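Local coordinates for 2-hydroxymethyl glutarate dehydrogenase (Eubacterium barkeri, PDB 3CKY) that catalyses the NAD-dependent interconversion of 2-formylglutarate and (S)-2-hydroxymethylglutarate, a step in nicotinate fermentation, at the interface of chains A and B and the interface of chains C and B. Numbering follows the deposited sequence. Chains: chain A/B/C, 2-hydroxymethyl glutarate dehydrogenase.

Contact 1: the interface of chains A and B. Residues chain A 271, 288, 291-292; chain B 271, 288, 291-292.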
ATOM      1  N   GLY A 271     -11.689   1.834  -1.971  1.00 38.29           N
ATOM      2  CA  GLY A 271     -12.540   2.244  -0.862  1.00 38.41           C
ATOM      3  C   GLY A 271     -13.603   3.253  -1.288  1.00 38.23           C
ATOM      4  O   GLY A 271     -14.772   3.116  -0.948  1.00 37.97           O
ATOM      5  N   VAL A 288     -13.495   9.010   1.828  1.00 41.47           N
ATOM      6  CA  VAL A 288     -13.105   7.787   2.519  1.00 41.57           C
ATOM      7  C   VAL A 288     -12.667   8.136   3.932  1.00 41.78           C
ATOM      8  O   VAL A 288     -13.203   7.612   4.918  1.00 41.84           O
ATOM      9  CB  VAL A 288     -11.952   7.038   1.760  1.00 41.66           C
ATOM     10  CG1 VAL A 288     -11.359   5.928   2.622  1.00 40.37           C
ATOM     11  CG2 VAL A 288     -12.461   6.492   0.404  1.00 40.40           C
ATOM     12  N   GLN A 291     -15.560  10.162   6.142  1.00 42.17           N
ATOM     13  CA  GLN A 291     -16.551   9.275   6.733  1.00 42.56           C
ATOM     14  C   GLN A 291     -16.016   8.496   7.943  1.00 42.57           C
ATOM     15  O   GLN A 291     -16.732   8.314   8.937  1.00 43.24           O
ATOM     16  CB  GLN A 291     -17.113   8.301   5.688  1.00 42.32           C
ATOM     17  CG  GLN A 291     -18.038   7.234   6.307  1.00 42.69           C
ATOM     18  CD  GLN A 291     -18.829   6.465   5.276  1.00 43.06           C
ATOM     19  OE1 GLN A 291     -19.565   7.062   4.487  1.00 45.47           O
ATOM     20  NE2 GLN A 291     -18.692   5.133   5.274  1.00 42.18           N
ATOM     21  N   MET A 292     -14.788   8.009   7.847  1.00 42.39           N
ATOM     22  CA  MET A 292     -14.222   7.146   8.881  1.00 42.66           C
ATOM     23  C   MET A 292     -13.854   7.934  10.146  1.00 43.09           C
ATOM     24  O   MET A 292     -13.960   7.406  11.255  1.00 43.03           O
ATOM     25  CB  MET A 292     -12.985   6.440   8.323  1.00 42.64           C
ATOM     26  CG  MET A 292     -12.409   5.319   9.189  1.00 42.33           C
ATOM     27  SD  MET A 292     -10.935   4.599   8.428  1.00 41.91           S
ATOM     28  CE  MET A 292     -11.601   4.038   6.865  1.00 40.02           C
TER
ATOM     29  N   GLY B 271      -7.683   3.240  11.736  1.00 38.36           N
ATOM     30  CA  GLY B 271      -9.037   3.442  11.215  1.00 38.33           C
ATOM     31  C   GLY B 271     -10.099   2.995  12.217  1.00 38.20           C
ATOM     32  O   GLY B 271     -11.066   3.707  12.473  1.00 37.51           O
ATOM     33  N   VAL B 288     -14.155  -1.615  10.146  1.00 41.89           N
ATOM     34  CA  VAL B 288     -13.643  -0.654   9.168  1.00 41.86           C
ATOM     35  C   VAL B 288     -14.131  -0.983   7.759  1.00 41.82           C
ATOM     36  O   VAL B 288     -14.654  -0.119   7.066  1.00 41.67           O
ATOM     37  CB  VAL B 288     -12.091  -0.573   9.189  1.00 42.00           C
ATOM     38  CG1 VAL B 288     -11.563   0.258   7.993  1.00 40.28           C
ATOM     39  CG2 VAL B 288     -11.598   0.005  10.545  1.00 41.12           C
ATOM     40  N   GLN B 291     -18.244  -1.174   7.484  1.00 42.38           N
ATOM     41  CA  GLN B 291     -18.842   0.151   7.375  1.00 42.37           C
ATOM     42  C   GLN B 291     -18.612   0.749   5.995  1.00 42.46           C
ATOM     43  O   GLN B 291     -19.515   1.396   5.437  1.00 41.87           O
ATOM     44  CB  GLN B 291     -18.300   1.107   8.449  1.00 42.13           C
ATOM     45  CG  GLN B 291     -18.834   2.527   8.292  1.00 42.78           C
ATOM     46  CD  GLN B 291     -18.550   3.420   9.488  1.00 42.70           C
ATOM     47  OE1 GLN B 291     -19.097   3.211  10.564  1.00 43.55           O
ATOM     48  NE2 GLN B 291     -17.709   4.437   9.292  1.00 42.65           N
ATOM     49  N   MET B 292     -17.403   0.545   5.456  1.00 42.54           N
ATOM     50  CA  MET B 292     -17.029   1.139   4.175  1.00 42.53           C
ATOM     51  C   MET B 292     -17.699   0.471   2.971  1.00 42.63           C
ATOM     52  O   MET B 292     -18.085   1.152   2.020  1.00 42.89           O
ATOM     53  CB  MET B 292     -15.526   1.102   3.997  1.00 42.33           C
ATOM     54  CG  MET B 292     -15.035   2.004   2.890  1.00 42.32           C
ATOM     55  SD  MET B 292     -13.268   1.881   2.626  1.00 42.25           S
ATOM     56  CE  MET B 292     -12.621   2.252   4.257  1.00 40.09           C
TER
HETATM   57  O   HOH W   1     -16.340   4.305   6.687  1.00 54.22           O
HETATM   58  O   HOH W   2     -17.276   6.234  11.400  1.00 59.23           O
HETATM   59  O   HOH W   3     -20.054   3.429   3.398  1.00 66.02           O
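The side-chain amides of A:Gln291 and B:Gln291 approach tip to tip, with their planes turned 69° apart. Neither lies flat on the other. The NE2 end of each amide is instead set against the CH2 of the opposite chain: A:Gln291 NE2 is 4.0 Å from B:Gln291 CG, which lies beyond the nitrogen end of the amide and is raised from its plane. Waters hold the N-H edges. Water 1 lies between the two amide nitrogens, 2.9 Å from A:Gln291 NE2, and also bonds to B:Gln291 NE2. Water 3 joins A:Gln291 NE2 to the backbone O of B:Gln291, with a nearly straight bond at NE2 (175°). Water 2 does the same for B:Gln291 NE2, 2.8 Å away, but is farther from the backbone O of A:Gln291. No polar atoms bond directly across this patch, so water mediates its polar contact.

Beneath the amides the contact is apolar. The A:Met292 chain runs straight through SD, then bends at its last torsion (chi3 -59°). This turns the methyl CE toward its twin, and the two side chains cross obliquely. A:Met292 CE and B:Met292 CE are 3.3 Å apart, a tight fit. A:Met292 CE also touches B:Val288 CG1 at 3.9 Å. The sulfur A:Met292 SD rests on B:Gly271 CA at 3.6 Å, where no side chain intervenes. An alanine in place of A:Met292 would probably leave B:Gly271 without its sulfur contact and open a gap beside the B:Met292 methyl. The twin contact puts B:Met292 SD on A:Gly271. The patch joins helices 286-293 and 260-274 of two subunits across a two-fold axis and helps hold the homotetramer together.

Contact 2: the interface of chains C and B. Residues chain C 187-188, 190-191, 194, 209; chain B 176, 179-180, 262.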
ATOM      1  N   SER C 187       4.150 -11.082   6.174  1.00 39.01           N
ATOM      2  CA  SER C 187       4.290 -10.542   7.523  1.00 39.21           C
ATOM      3  C   SER C 187       5.412 -11.249   8.291  1.00 39.33           C
ATOM      4  O   SER C 187       6.224 -10.622   8.965  1.00 39.14           O
ATOM      5  CB  SER C 187       2.971 -10.681   8.287  1.00 39.56           C
ATOM      6  OG  SER C 187       1.906 -10.004   7.639  1.00 39.11           O
ATOM      7  N   LEU C 188       5.454 -12.567   8.163  1.00 39.50           N
ATOM      8  CA  LEU C 188       6.487 -13.385   8.805  1.00 39.38           C
ATOM      9  C   LEU C 188       7.896 -12.976   8.352  1.00 39.51           C
ATOM     10  O   LEU C 188       8.829 -12.858   9.168  1.00 39.23           O
ATOM     11  CB  LEU C 188       6.236 -14.871   8.510  1.00 39.23           C
ATOM     12  CG  LEU C 188       7.148 -15.870   9.243  1.00 39.58           C
ATOM     13  CD1 LEU C 188       7.020 -15.739  10.781  1.00 37.53           C
ATOM     14  CD2 LEU C 188       6.879 -17.290   8.769  1.00 38.59           C
ATOM     15  N   GLU C 190       9.267 -10.058   7.254  1.00 39.81           N
ATOM     16  CA  GLU C 190       9.792  -8.848   7.891  1.00 39.60           C
ATOM     17  C   GLU C 190       9.946  -9.021   9.410  1.00 39.51           C
ATOM     18  O   GLU C 190      10.906  -8.504  10.005  1.00 39.26           O
ATOM     19  CB  GLU C 190       8.941  -7.624   7.545  1.00 39.54           C
ATOM     20  CG  GLU C 190       7.535  -7.603   8.175  1.00 40.24           C
ATOM     21  CD  GLU C 190       6.662  -6.468   7.661  1.00 40.18           C
ATOM     22  OE1 GLU C 190       6.056  -5.733   8.483  1.00 41.30           O
ATOM     23  OE2 GLU C 190       6.567  -6.320   6.426  1.00 39.62           O
ATOM     24  N   ALA C 191       9.020  -9.764  10.021  1.00 39.57           N
ATOM     25  CA  ALA C 191       9.059 -10.052  11.463  1.00 39.53           C
ATOM     26  C   ALA C 191      10.317 -10.789  11.898  1.00 39.54           C
ATOM     27  O   ALA C 191      10.920 -10.470  12.934  1.00 39.91           O
ATOM     28  CB  ALA C 191       7.833 -10.862  11.877  1.00 39.44           C
ATOM     29  N   LEU C 194      13.385  -8.521  11.641  1.00 39.10           N
ATOM     30  CA  LEU C 194      13.361  -7.619  12.791  1.00 38.88           C
ATOM     31  C   LEU C 194      13.905  -8.299  14.043  1.00 39.23           C
ATOM     32  O   LEU C 194      14.739  -7.732  14.741  1.00 39.12           O
ATOM     33  CB  LEU C 194      11.937  -7.132  13.057  1.00 38.94           C
ATOM     34  CG  LEU C 194      11.730  -6.132  14.228  1.00 38.85           C
ATOM     35  CD1 LEU C 194      12.487  -4.817  14.008  1.00 36.79           C
ATOM     36  CD2 LEU C 194      10.257  -5.872  14.505  1.00 37.73           C
ATOM     37  N   ILE C 209       7.185 -18.120  19.269  1.00 46.95           N
ATOM     38  CA  ILE C 209       6.044 -17.672  18.457  1.00 47.10           C
ATOM     39  C   ILE C 209       5.170 -18.849  18.021  1.00 46.90           C
ATOM     40  O   ILE C 209       3.942 -18.732  17.948  1.00 46.99           O
ATOM     41  CB  ILE C 209       6.509 -16.879  17.230  1.00 47.21           C
ATOM     42  CG1 ILE C 209       7.243 -15.617  17.700  1.00 47.76           C
ATOM     43  CG2 ILE C 209       5.333 -16.513  16.304  1.00 46.62           C
ATOM     44  CD1 ILE C 209       8.143 -15.012  16.645  1.00 47.98           C
TER
ATOM     45  N   VAL B 176       7.845  -9.063  18.305  1.00 39.70           N
ATOM     46  CA  VAL B 176       7.736  -9.832  17.061  1.00 39.75           C
ATOM     47  C   VAL B 176       6.469 -10.710  17.052  1.00 39.77           C
ATOM     48  O   VAL B 176       5.762 -10.777  16.042  1.00 39.92           O
ATOM     49  CB  VAL B 176       8.993 -10.671  16.824  1.00 39.60           C
ATOM     50  CG1 VAL B 176       8.813 -11.596  15.612  1.00 39.44           C
ATOM     51  CG2 VAL B 176      10.178  -9.764  16.643  1.00 39.60           C
ATOM     52  N   LEU B 179       3.284  -8.285  16.741  1.00 40.61           N
ATOM     53  CA  LEU B 179       3.305  -7.791  15.369  1.00 40.62           C
ATOM     54  C   LEU B 179       2.609  -8.766  14.427  1.00 40.67           C
ATOM     55  O   LEU B 179       1.829  -8.368  13.556  1.00 40.78           O
ATOM     56  CB  LEU B 179       4.776  -7.604  14.961  1.00 40.79           C
ATOM     57  CG  LEU B 179       5.347  -7.348  13.568  1.00 41.23           C
ATOM     58  CD1 LEU B 179       6.872  -7.222  13.723  1.00 41.14           C
ATOM     59  CD2 LEU B 179       5.039  -8.392  12.523  1.00 39.77           C
ATOM     60  N   LEU B 180       2.930 -10.049  14.582  1.00 40.40           N
ATOM     61  CA  LEU B 180       2.368 -11.077  13.722  1.00 40.08           C
ATOM     62  C   LEU B 180       0.883 -11.271  14.024  1.00 40.11           C
ATOM     63  O   LEU B 180       0.090 -11.438  13.105  1.00 39.78           O
ATOM     64  CB  LEU B 180       3.133 -12.397  13.863  1.00 39.94           C
ATOM     65  CG  LEU B 180       4.555 -12.385  13.268  1.00 39.78           C
ATOM     66  CD1 LEU B 180       5.343 -13.670  13.679  1.00 38.00           C
ATOM     67  CD2 LEU B 180       4.501 -12.206  11.753  1.00 37.66           C
ATOM     68  N   THR B 262       3.516  -4.489   8.699  1.00 38.83           N
ATOM     69  CA  THR B 262       3.252  -3.956  10.030  1.00 38.55           C
ATOM     70  C   THR B 262       2.716  -2.533   9.933  1.00 38.64           C
ATOM     71  O   THR B 262       1.732  -2.170  10.598  1.00 38.21           O
ATOM     72  CB  THR B 262       4.531  -3.942  10.868  1.00 38.69           C
ATOM     73  OG1 THR B 262       5.061  -5.267  10.942  1.00 39.27           O
ATOM     74  CG2 THR B 262       4.274  -3.420  12.250  1.00 38.34           C
TER
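The long helix 169-197, which also carries the active-site lysine, forms the centre of this subunit contact. The copies in chains C and B pack against each other. C:Ala191 offers a small surface where three side chains of B gather. C:Ala191 CB meets B:Leu180 CD2 at 3.6 Å and B:Leu179 CD2 at 3.8 Å, and its backbone O faces B:Val176 CG1. The other branch of B:Leu180, CD1, touches both C:Leu188 CD1 and C:Ile209 CG2. The first branch, CD2, also lies near the backbone O of C:Ser187. The side chain of C:Ile209, from helix 202-210, crosses that of B:Val176 at about a right angle. The terminal methyl C:Ile209 CD1 is 3.6 Å from B:Val176 CG1.

At the polar margin, C:Glu190 reaches out to the start of helix 260-274 of chain B. Its CG takes the crowded position between the backbone N and the carbonyl carbon (chi1 70°), and the chain is extended beyond. One carboxylate oxygen, OE1, accepts two bonds from B:Thr262. The backbone B:Thr262 N gives one to C:Glu190 OE1 at 2.8 Å. It meets the oxygen on its syn side, 25° out of the carboxylate plane. B:Thr262 OG1, the hydroxyl, gives the other to C:Glu190 OE1 at 2.7 Å, nearly along the C-O axis. Two bonds grip OE1 and probably limit how far the carboxylate can turn. The start of a helix would probably suit a negative charge here. B:Leu179 adds its other branch to the apolar part: B:Leu179 CD1 touches C:Leu194 CD2 at 3.7 Å.

Contacts 1 and 2 lie about 26 Å apart, measured between the centres of their C-alpha atoms. Chain B takes part in both, but with a different partner each time: A in contact 1, C in contact 2. Its helix 260-274 serves both, through B:Thr262 near its start in contact 2 and B:Gly271 near its end in contact 1. Each contact belongs to a two-fold symmetric interface, and two such interfaces on one subunit suit the homotetramer. The active-site lysine is remote from both, about 28 Å from the centre of contact 1 in chain A and 22 Å from that of contact 2 in chain C.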